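Local coordinates for protein siderophore biosynthesis lipase/esterase, putative (Aspergillus fumigatus, PDB 6GUP) that hydrolyses the ester bonds of the fungal siderophore fusarinine C, giving fusarinine and releasing iron, but does not cleave triacetylfusarinine C, at residues Ile15-Thr20 / Ser68-Thr73; Arg88-Ile93 / Val129-Ser134; Gln95-Ile100 / Glu153-Asp158. All blocks are in the same frame, centred on the assembly; numbering follows the deposited sequence.

Contact 1: residues Ile15-Thr20 / Ser68-Thr73; sequences ILHHYT and SLFTLT
Tyr19 and Thr73 make the tight end of this contact. The Tyr19 hydroxyl OH donates a hydrogen bond of 2.7 Å to Thr73 O, and with a C=O...donor angle of 162° it meets the carbonyl almost head on. Thr73 O lies at the edge of the tyrosine ring and in its plane. A chi1 of 73° sets the ring between the backbone N and the carbonyl carbon of Tyr19 and swings it across the gap. Leu72 fills in beside this bond: its CD1 lies 3.9 Å from Tyr19 OH and 4.1 Å from Tyr19 CE2, the two side chains crossing at about a right angle.

The other half of the contact is buried but looser. His17 and Phe70 meet obliquely, with ring centroids 5.8 Å apart and planes inclined at 42°; Phe70 CE2 approaches His17 NE2 to 4.0 Å. What holds the imidazole comes mainly from elsewhere, since ND1 is hydrogen-bonded to Tyr99 OH and NE2 to Glu27 OE1. With both nitrogens engaged the ring is fixed in rotation, and Ile15 CG2 leans over the rim of one face. Solvent reaches the Tyr19 end instead, where that residue is partly exposed although Cys96 and Tyr99 of helix 86-108 pack against it.

The nearest CA atoms, those of His17 and Leu72, are 9.2 Å apart, for strand 24-28 runs between the two segments. Ile15 and Leu16 pair with an antiparallel strand of the second subunit, carrying the sheet on into the dimer. Here side chains of two strands meet over strand 24-28 and under helix 86-108, at the antiparallel edge of the central sheet of the alpha/beta-hydrolase fold.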
loop_
_atom_site.group_PDB
_atom_site.type_symbol
_atom_site.label_atom_id
_atom_site.label_comp_id
_atom_site.label_asym_id
_atom_site.label_seq_id
_atom_site.Cartn_x
_atom_site.Cartn_y
_atom_site.Cartn_z
ATOM N N ILE A 15 -4.721 9.437 12.905
ATOM C CA ILE A 15 -5.807 8.457 12.962
ATOM C C ILE A 15 -5.840 7.678 11.650
ATOM O O ILE A 15 -5.926 8.279 10.575
ATOM C CB ILE A 15 -7.179 9.143 13.181
ATOM C CG1 ILE A 15 -7.143 10.025 14.439
ATOM C CG2 ILE A 15 -8.296 8.104 13.284
ATOM C CD1 ILE A 15 -8.433 10.760 14.744
ATOM N N LEU A 16 -5.777 6.350 11.745
ATOM C CA LEU A 16 -5.928 5.476 10.581
ATOM C C LEU A 16 -7.395 5.081 10.421
ATOM O O LEU A 16 -7.967 4.431 11.301
ATOM C CB LEU A 16 -5.058 4.223 10.721
ATOM C CG LEU A 16 -4.961 3.315 9.488
ATOM C CD1 LEU A 16 -4.240 4.014 8.342
ATOM C CD2 LEU A 16 -4.257 2.014 9.840
ATOM N N HIS A 17 -7.989 5.482 9.297
ATOM C CA HIS A 17 -9.386 5.184 8.979
ATOM C C HIS A 17 -9.487 4.098 7.919
ATOM O O HIS A 17 -8.538 3.854 7.183
ATOM C CB HIS A 17 -10.085 6.428 8.440
ATOM C CG HIS A 17 -9.989 7.617 9.341
ATOM N ND1 HIS A 17 -10.975 7.945 10.246
ATOM C CD2 HIS A 17 -9.026 8.559 9.473
ATOM C CE1 HIS A 17 -10.622 9.037 10.898
ATOM N NE2 HIS A 17 -9.444 9.431 10.448
ATOM N N HIS A 18 -10.655 3.467 7.852
ATOM C CA HIS A 18 -11.010 2.543 6.778
ATOM C C HIS A 18 -12.204 3.127 6.026
ATOM O O HIS A 18 -13.323 3.113 6.540
ATOM C CB HIS A 18 -11.364 1.164 7.352
ATOM C CG HIS A 18 -10.207 0.218 7.418
ATOM N ND1 HIS A 18 -10.056 -0.831 6.539
ATOM C CD2 HIS A 18 -9.147 0.161 8.257
ATOM C CE1 HIS A 18 -8.952 -1.493 6.833
ATOM N NE2 HIS A 18 -8.381 -0.911 7.872
ATOM N N TYR A 19 -11.961 3.655 4.824
ATOM C CA TYR A 19 -13.046 4.174 3.974
ATOM C C TYR A 19 -13.704 3.072 3.123
ATOM O O TYR A 19 -14.851 3.219 2.700
ATOM C CB TYR A 19 -12.589 5.385 3.136
ATOM C CG TYR A 19 -11.667 5.111 1.965
ATOM C CD1 TYR A 19 -12.183 4.829 0.700
ATOM C CD2 TYR A 19 -10.280 5.190 2.107
ATOM C CE1 TYR A 19 -11.346 4.596 -0.381
ATOM C CE2 TYR A 19 -9.434 4.961 1.029
ATOM C CZ TYR A 19 -9.971 4.666 -0.213
ATOM O OH TYR A 19 -9.140 4.442 -1.284
ATOM N N THR A 20 -12.970 1.987 2.871
ATOM C CA THR A 20 -13.560 0.697 2.482
ATOM C C THR A 20 -13.017 -0.364 3.442
ATOM O O THR A 20 -12.222 -0.050 4.331
ATOM C CB THR A 20 -13.240 0.300 1.018
ATOM O OG1 THR A 20 -11.879 -0.138 0.905
ATOM C CG2 THR A 20 -13.486 1.461 0.061
ATOM N N SER A 68 -7.661 19.557 8.581
ATOM C CA SER A 68 -6.865 18.361 8.876
ATOM C C SER A 68 -6.455 17.692 7.563
ATOM O O SER A 68 -7.241 17.634 6.613
ATOM C CB SER A 68 -7.635 17.385 9.772
ATOM O OG SER A 68 -8.669 16.726 9.067
ATOM N N LEU A 69 -5.222 17.194 7.527
ATOM C CA LEU A 69 -4.640 16.591 6.330
ATOM C C LEU A 69 -4.927 15.092 6.301
ATOM O O LEU A 69 -4.746 14.409 7.307
ATOM C CB LEU A 69 -3.126 16.831 6.318
ATOM C CG LEU A 69 -2.287 16.244 5.178
ATOM C CD1 LEU A 69 -2.671 16.847 3.838
ATOM C CD2 LEU A 69 -0.811 16.473 5.458
ATOM N N PHE A 70 -5.372 14.597 5.144
ATOM C CA PHE A 70 -5.540 13.163 4.892
ATOM C C PHE A 70 -4.638 12.717 3.748
ATOM O O PHE A 70 -4.434 13.459 2.786
ATOM C CB PHE A 70 -6.978 12.840 4.491
ATOM C CG PHE A 70 -7.974 12.957 5.606
ATOM C CD1 PHE A 70 -8.472 14.199 5.977
ATOM C CD2 PHE A 70 -8.444 11.824 6.262
ATOM C CE1 PHE A 70 -9.405 14.314 6.996
ATOM C CE2 PHE A 70 -9.381 11.931 7.280
ATOM C CZ PHE A 70 -9.859 13.178 7.650
ATOM N N THR A 71 -4.111 11.501 3.866
ATOM C CA THR A 71 -3.497 10.777 2.751
ATOM C C THR A 71 -4.213 9.434 2.656
ATOM O O THR A 71 -4.888 9.039 3.606
ATOM C CB THR A 71 -1.991 10.553 2.973
ATOM O OG1 THR A 71 -1.780 9.860 4.211
ATOM C CG2 THR A 71 -1.252 11.880 3.008
ATOM N N LEU A 72 -4.083 8.738 1.526
ATOM C CA LEU A 72 -4.824 7.483 1.327
ATOM C C LEU A 72 -4.125 6.450 0.456
ATOM O O LEU A 72 -3.197 6.765 -0.294
ATOM C CB LEU A 72 -6.226 7.763 0.761
ATOM C CG LEU A 72 -6.415 7.919 -0.755
ATOM C CD1 LEU A 72 -7.888 8.104 -1.082
ATOM C CD2 LEU A 72 -5.590 9.070 -1.307
ATOM N N THR A 73 -4.608 5.214 0.575
ATOM C CA THR A 73 -4.238 4.119 -0.309
ATOM C C THR A 73 -5.335 3.911 -1.342
ATOM O O THR A 73 -6.521 4.099 -1.055
ATOM C CB THR A 73 -4.041 2.796 0.457
ATOM O OG1 THR A 73 -5.249 2.440 1.146
ATOM C CG2 THR A 73 -2.901 2.918 1.455
#

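Contact 2: residues Arg88-Ile93 / Val129-Ser134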
loop_
_atom_site.group_PDB
_atom_site.type_symbol
_atom_site.label_atom_id
_atom_site.label_comp_id
_atom_site.label_asym_id
_atom_site.label_seq_id
_atom_site.Cartn_x
_atom_site.Cartn_y
_atom_site.Cartn_z
ATOM N N ARG A 88 -10.539 3.715 -11.812
ATOM C CA ARG A 88 -10.642 3.064 -10.502
ATOM C C ARG A 88 -10.115 3.956 -9.373
ATOM O O ARG A 88 -10.704 3.998 -8.291
ATOM C CB ARG A 88 -9.876 1.746 -10.518
ATOM C CG ARG A 88 -10.109 0.847 -9.310
ATOM C CD ARG A 88 -9.242 -0.394 -9.417
ATOM N NE ARG A 88 -7.830 -0.028 -9.568
ATOM C CZ ARG A 88 -6.893 -0.745 -10.192
ATOM N NH1 ARG A 88 -7.168 -1.919 -10.762
ATOM N NH2 ARG A 88 -5.650 -0.272 -10.250
ATOM N N ASP A 89 -8.999 4.642 -9.628
ATOM C CA ASP A 89 -8.452 5.653 -8.705
ATOM C C ASP A 89 -9.506 6.675 -8.320
ATOM O O ASP A 89 -9.711 6.971 -7.141
ATOM C CB ASP A 89 -7.284 6.407 -9.355
ATOM C CG ASP A 89 -6.006 5.604 -9.382
ATOM O OD1 ASP A 89 -6.061 4.368 -9.234
ATOM O OD2 ASP A 89 -4.936 6.225 -9.544
ATOM N N THR A 90 -10.161 7.202 -9.346
ATOM C CA THR A 90 -11.205 8.202 -9.204
ATOM C C THR A 90 -12.400 7.722 -8.359
ATOM O O THR A 90 -12.911 8.479 -7.528
ATOM C CB THR A 90 -11.649 8.670 -10.608
ATOM O OG1 THR A 90 -10.623 9.500 -11.169
ATOM C CG2 THR A 90 -12.907 9.445 -10.557
ATOM N N ASN A 91 -12.835 6.481 -8.572
ATOM C CA ASN A 91 -13.934 5.894 -7.788
ATOM C C ASN A 91 -13.580 5.773 -6.308
ATOM O O ASN A 91 -14.415 6.038 -5.441
ATOM C CB ASN A 91 -14.311 4.500 -8.314
ATOM C CG ASN A 91 -14.910 4.531 -9.710
ATOM O OD1 ASN A 91 -14.576 3.697 -10.551
ATOM N ND2 ASN A 91 -15.808 5.480 -9.959
ATOM N N GLU A 92 -12.344 5.368 -6.034
ATOM C CA GLU A 92 -11.863 5.179 -4.665
ATOM C C GLU A 92 -11.620 6.504 -3.941
ATOM O O GLU A 92 -11.853 6.598 -2.737
ATOM C CB GLU A 92 -10.610 4.303 -4.663
ATOM C CG GLU A 92 -10.928 2.862 -5.051
ATOM C CD GLU A 92 -9.717 2.032 -5.425
ATOM O OE1 GLU A 92 -8.580 2.552 -5.434
ATOM O OE2 GLU A 92 -9.909 0.834 -5.718
ATOM N N ILE A 93 -11.161 7.520 -4.673
ATOM C CA ILE A 93 -11.079 8.887 -4.141
ATOM C C ILE A 93 -12.477 9.372 -3.743
ATOM O O ILE A 93 -12.661 9.904 -2.649
ATOM C CB ILE A 93 -10.417 9.864 -5.148
ATOM C CG1 ILE A 93 -8.916 9.562 -5.256
ATOM C CG2 ILE A 93 -10.615 11.318 -4.723
ATOM C CD1 ILE A 93 -8.237 10.158 -6.472
ATOM N N VAL A 129 -6.439 13.934 -9.916
ATOM C CA VAL A 129 -7.186 15.171 -9.650
ATOM C C VAL A 129 -7.898 15.659 -10.916
ATOM O O VAL A 129 -9.105 15.900 -10.890
ATOM C CB VAL A 129 -6.271 16.287 -9.077
ATOM C CG1 VAL A 129 -7.031 17.601 -8.913
ATOM C CG2 VAL A 129 -5.680 15.859 -7.739
ATOM N N LEU A 130 -7.153 15.795 -12.013
ATOM C CA LEU A 130 -7.725 16.241 -13.293
ATOM C C LEU A 130 -8.718 15.226 -13.871
ATOM O O LEU A 130 -9.731 15.615 -14.453
ATOM C CB LEU A 130 -6.616 16.544 -14.315
ATOM C CG LEU A 130 -7.027 17.065 -15.702
ATOM C CD1 LEU A 130 -7.966 18.261 -15.617
ATOM C CD2 LEU A 130 -5.794 17.428 -16.517
ATOM N N HIS A 131 -8.424 13.937 -13.702
ATOM C CA HIS A 131 -9.317 12.857 -14.145
ATOM C C HIS A 131 -10.623 12.847 -13.338
ATOM O O HIS A 131 -11.699 12.653 -13.902
ATOM C CB HIS A 131 -8.605 11.504 -14.030
ATOM C CG HIS A 131 -9.235 10.405 -14.825
ATOM N ND1 HIS A 131 -8.803 10.063 -16.089
ATOM C CD2 HIS A 131 -10.232 9.541 -14.522
ATOM C CE1 HIS A 131 -9.519 9.046 -16.536
ATOM N NE2 HIS A 131 -10.392 8.710 -15.604
ATOM N N TYR A 132 -10.518 13.067 -12.026
ATOM C CA TYR A 132 -11.690 13.221 -11.146
ATOM C C TYR A 132 -12.619 14.334 -11.644
ATOM O O TYR A 132 -13.839 14.153 -11.698
ATOM C CB TYR A 132 -11.245 13.512 -9.702
ATOM C CG TYR A 132 -12.353 13.520 -8.668
ATOM C CD1 TYR A 132 -13.142 14.655 -8.465
ATOM C CD2 TYR A 132 -12.596 12.400 -7.868
ATOM C CE1 TYR A 132 -14.153 14.667 -7.516
ATOM C CE2 TYR A 132 -13.606 12.405 -6.913
ATOM C CZ TYR A 132 -14.379 13.540 -6.740
ATOM O OH TYR A 132 -15.384 13.550 -5.801
ATOM N N LEU A 133 -12.030 15.471 -12.014
ATOM C CA LEU A 133 -12.788 16.658 -12.426
ATOM C C LEU A 133 -13.294 16.637 -13.872
ATOM O O LEU A 133 -14.347 17.207 -14.153
ATOM C CB LEU A 133 -11.944 17.923 -12.214
ATOM C CG LEU A 133 -11.573 18.261 -10.768
ATOM C CD1 LEU A 133 -10.587 19.420 -10.733
ATOM C CD2 LEU A 133 -12.816 18.577 -9.948
ATOM N N SER A 134 -12.556 15.994 -14.779
ATOM C CA SER A 134 -12.793 16.139 -16.223
ATOM C C SER A 134 -13.673 15.061 -16.865
ATOM O O SER A 134 -14.360 15.339 -17.851
ATOM C CB SER A 134 -11.455 16.205 -16.966
ATOM O OG SER A 134 -10.738 14.987 -16.859
#
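Thr90 divides its two branches between His131 and Tyr132. Its hydroxyl OG1 sits at the edge of the imidazole, 3.4 Å from His131 CD2, while the methyl CG2 reaches Tyr132 CD2 at 4.0 Å. One helical turn on, Ile93 CG2 lies obliquely 3.9 Å from Tyr132 CE2, on the opposite side of the ring plane from the Thr90 methyl, both methyls gathering at its CD2-CE2 side. In both Thr90 and Ile93 the methyl CG2 is turned away from its own backbone N, and this directs it at the neighbouring helix. The close backbones make this possible: Thr90 CA and Tyr132 CA are 5.4 Å apart, and the axes of segments 88-93 and 129-134 approach to 9.3 Å and cross at -80°.

Around this first shell, hydrogen bonds set the polar ends. Thr90 OG1 is bonded to Leu86 O of its own helix, His131 NE2 to Asp87 OD1, and Tyr132 OH to Met155 O, while Arg154 makes a cation-pi contact with the tyrosine ring.

Helix 125-134 begins at the last glycine of the GHSTG sequence that probably forms the nucleophile elbow. Two helices flanking the central sheet of the alpha/beta-hydrolase fold are paired here, one of them the helix after that elbow.

Contact 3: residues Gln95-Ile100 / Glu153-Asp158; sequences QCLKYI and ERMPLD
In the beta-alpha-beta crossover from strand 117-122 to strand 159-163, the return loop lays Met155 and Leu157 against Leu97 of helix 86-108. Met155 does most of the touching. Its chi1 of 69° points CG at the helix, and the side chain then bends at chi3 (62°), hooking the terminal methyl over the helix backbone. CE consequently lies 3.6 Å from Leu97 O and 3.6 Å from Lys98 CA. Behind the methyl, the sulfur SD rests 3.9 Å from Leu97 CB, so that the thioether runs obliquely along the flank of the leucine instead of ending on it.

Leu97 offers its other end to Leu157. The two side chains cross at about a right angle, and Leu97 CD1 meets Leu157 CD2 at 3.5 Å, a close approach for two methyl carbons. Met155 CG lies 4.1 Å from the same Leu97 CD1, which is therefore shared by both loop residues. Deeper in, Leu97 also packs on Leu40 of strand 37-42, while Leu157 rests on Leu133 of helix 125-134. Burial falls off in the direction of Lys98: its CB is 4.3 Å from Met155 CE, but the extended chain leads its ammonium end away from the loop, and the residue is exposed.

Polar groups outside the two segments fix the loop. Arg154 NH1 and NH2 are hydrogen-bonded to Arg135 O and Pro136 O, and Asp158 joins Arg275 in a salt bridge through OD1 while OD2 accepts from Ile117 N. Leu157 is further tied through its backbone to Leu273 and Arg275. Between loop and helix themselves the packing is apolar, with no polar bond of its own: the loop that closes the beta-alpha-beta crossover lies against a sheet-flanking helix of the alpha/beta-hydrolase fold.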
loop_
_atom_site.group_PDB
_atom_site.type_symbol
_atom_site.label_atom_id
_atom_site.label_comp_id
_atom_site.label_asym_id
_atom_site.label_seq_id
_atom_site.Cartn_x
_atom_site.Cartn_y
_atom_site.Cartn_z
ATOM N N GLN A 95 -15.081 7.547 -2.962
ATOM C CA GLN A 95 -15.443 6.785 -1.755
ATOM C C GLN A 95 -14.774 7.342 -0.497
ATOM O O GLN A 95 -15.411 7.432 0.554
ATOM C CB GLN A 95 -15.097 5.300 -1.914
ATOM C CG GLN A 95 -16.070 4.536 -2.796
ATOM C CD GLN A 95 -15.649 3.097 -3.033
ATOM O OE1 GLN A 95 -14.511 2.825 -3.421
ATOM N NE2 GLN A 95 -16.569 2.165 -2.809
ATOM N N CYS A 96 -13.497 7.708 -0.614
ATOM C CA CYS A 96 -12.757 8.315 0.497
ATOM C C CYS A 96 -13.323 9.681 0.888
ATOM O O CYS A 96 -13.436 9.988 2.077
ATOM C CB CYS A 96 -11.273 8.454 0.150
ATOM S SG CYS A 96 -10.237 8.889 1.564
ATOM N N LEU A 97 -13.672 10.491 -0.111
ATOM C CA LEU A 97 -14.297 11.798 0.122
ATOM C C LEU A 97 -15.655 11.679 0.808
ATOM O O LEU A 97 -15.962 12.469 1.704
ATOM C CB LEU A 97 -14.457 12.569 -1.190
ATOM C CG LEU A 97 -13.176 13.045 -1.877
ATOM C CD1 LEU A 97 -13.496 13.583 -3.259
ATOM C CD2 LEU A 97 -12.481 14.108 -1.054
ATOM N N LYS A 98 -16.461 10.705 0.383
ATOM C CA LYS A 98 -17.744 10.420 1.037
ATOM C C LYS A 98 -17.549 10.079 2.508
ATOM O O LYS A 98 -18.277 10.585 3.364
ATOM C CB LYS A 98 -18.490 9.272 0.347
ATOM C CG LYS A 98 -19.835 8.965 0.997
ATOM C CD LYS A 98 -20.521 7.746 0.416
ATOM C CE LYS A 98 -21.852 7.524 1.119
ATOM N NZ LYS A 98 -22.705 6.523 0.427
ATOM N N TYR A 99 -16.578 9.210 2.785
ATOM C CA TYR A 99 -16.264 8.814 4.156
ATOM C C TYR A 99 -15.827 10.005 5.012
ATOM O O TYR A 99 -16.330 10.187 6.121
ATOM C CB TYR A 99 -15.177 7.734 4.188
ATOM C CG TYR A 99 -14.688 7.460 5.589
ATOM C CD1 TYR A 99 -15.411 6.634 6.449
ATOM C CD2 TYR A 99 -13.527 8.064 6.075
ATOM C CE1 TYR A 99 -14.980 6.397 7.745
ATOM C CE2 TYR A 99 -13.091 7.837 7.370
ATOM C CZ TYR A 99 -13.818 7.001 8.201
ATOM O OH TYR A 99 -13.388 6.769 9.485
ATOM N N ILE A 100 -14.883 10.792 4.494
ATOM C CA ILE A 100 -14.369 11.978 5.197
ATOM C C ILE A 100 -15.495 12.963 5.512
ATOM O O ILE A 100 -15.535 13.537 6.603
ATOM C CB ILE A 100 -13.248 12.689 4.392
ATOM C CG1 ILE A 100 -11.973 11.836 4.403
ATOM C CG2 ILE A 100 -12.932 14.070 4.969
ATOM C CD1 ILE A 100 -10.922 12.261 3.399
ATOM N N GLU A 153 -21.339 8.002 -7.299
ATOM C CA GLU A 153 -21.278 9.374 -7.804
ATOM C C GLU A 153 -20.159 10.127 -7.102
ATOM O O GLU A 153 -19.999 10.025 -5.883
ATOM C CB GLU A 153 -22.609 10.123 -7.613
ATOM C CG GLU A 153 -23.315 10.487 -8.912
ATOM C CD GLU A 153 -24.359 11.571 -8.724
ATOM O OE1 GLU A 153 -25.244 11.406 -7.858
ATOM O OE2 GLU A 153 -24.296 12.588 -9.446
ATOM N N ARG A 154 -19.402 10.890 -7.881
ATOM C CA ARG A 154 -18.314 11.699 -7.352
ATOM C C ARG A 154 -18.894 12.996 -6.841
ATOM O O ARG A 154 -19.681 13.642 -7.537
ATOM C CB ARG A 154 -17.296 12.003 -8.440
ATOM C CG ARG A 154 -16.790 10.761 -9.131
ATOM C CD ARG A 154 -15.479 11.014 -9.826
ATOM N NE ARG A 154 -15.573 11.970 -10.926
ATOM C CZ ARG A 154 -15.965 11.679 -12.167
ATOM N NH1 ARG A 154 -16.003 12.644 -13.079
ATOM N NH2 ARG A 154 -16.327 10.442 -12.517
ATOM N N MET A 155 -18.506 13.377 -5.630
ATOM C CA MET A 155 -18.966 14.631 -5.050
ATOM C C MET A 155 -18.171 15.807 -5.622
ATOM O O MET A 155 -17.016 15.632 -6.022
ATOM C CB MET A 155 -18.870 14.608 -3.523
ATOM C CG MET A 155 -17.462 14.602 -2.936
ATOM S SD MET A 155 -17.509 14.918 -1.167
ATOM C CE MET A 155 -18.467 13.508 -0.625
ATOM N N PRO A 156 -18.780 17.007 -5.657
ATOM C CA PRO A 156 -18.020 18.180 -6.085
ATOM C C PRO A 156 -17.037 18.637 -5.009
ATOM O O PRO A 156 -17.309 18.488 -3.815
ATOM C CB PRO A 156 -19.106 19.245 -6.327
ATOM C CG PRO A 156 -20.409 18.515 -6.284
ATOM C CD PRO A 156 -20.176 17.366 -5.361
ATOM N N LEU A 157 -15.905 19.183 -5.446
ATOM C CA LEU A 157 -14.850 19.650 -4.553
ATOM C C LEU A 157 -14.959 21.159 -4.354
ATOM O O LEU A 157 -15.343 21.887 -5.273
ATOM C CB LEU A 157 -13.478 19.309 -5.137
ATOM C CG LEU A 157 -13.253 17.860 -5.584
ATOM C CD1 LEU A 157 -11.911 17.736 -6.284
ATOM C CD2 LEU A 157 -13.332 16.899 -4.409
ATOM N N ASP A 158 -14.617 21.618 -3.152
ATOM C CA ASP A 158 -14.524 23.054 -2.857
ATOM C C ASP A 158 -13.193 23.643 -3.331
ATOM O O ASP A 158 -13.049 24.863 -3.415
ATOM C CB ASP A 158 -14.704 23.310 -1.361
ATOM C CG ASP A 158 -16.062 22.865 -0.857
ATOM O OD1 ASP A 158 -17.057 23.569 -1.123
ATOM O OD2 ASP A 158 -16.131 21.806 -0.201
#

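In the fold
Along the chain, contact 1 closes before either of the others opens, whereas contacts 2 and 3 interleave: both start on helix 86-108, then go to helix 125-134 and to the loop before strand 159-163. Their centres are about 10 Å apart; contact 1 lies about 17 Å from contact 2 and 13 Å from contact 3, centre to centre. Helix 86-108 is the common element, since its successive turns also pack on contact 1 through Glu92 and Cys96. One long helix thus connects the sheet edge that continues into the second subunit with the helix behind the probable nucleophile elbow.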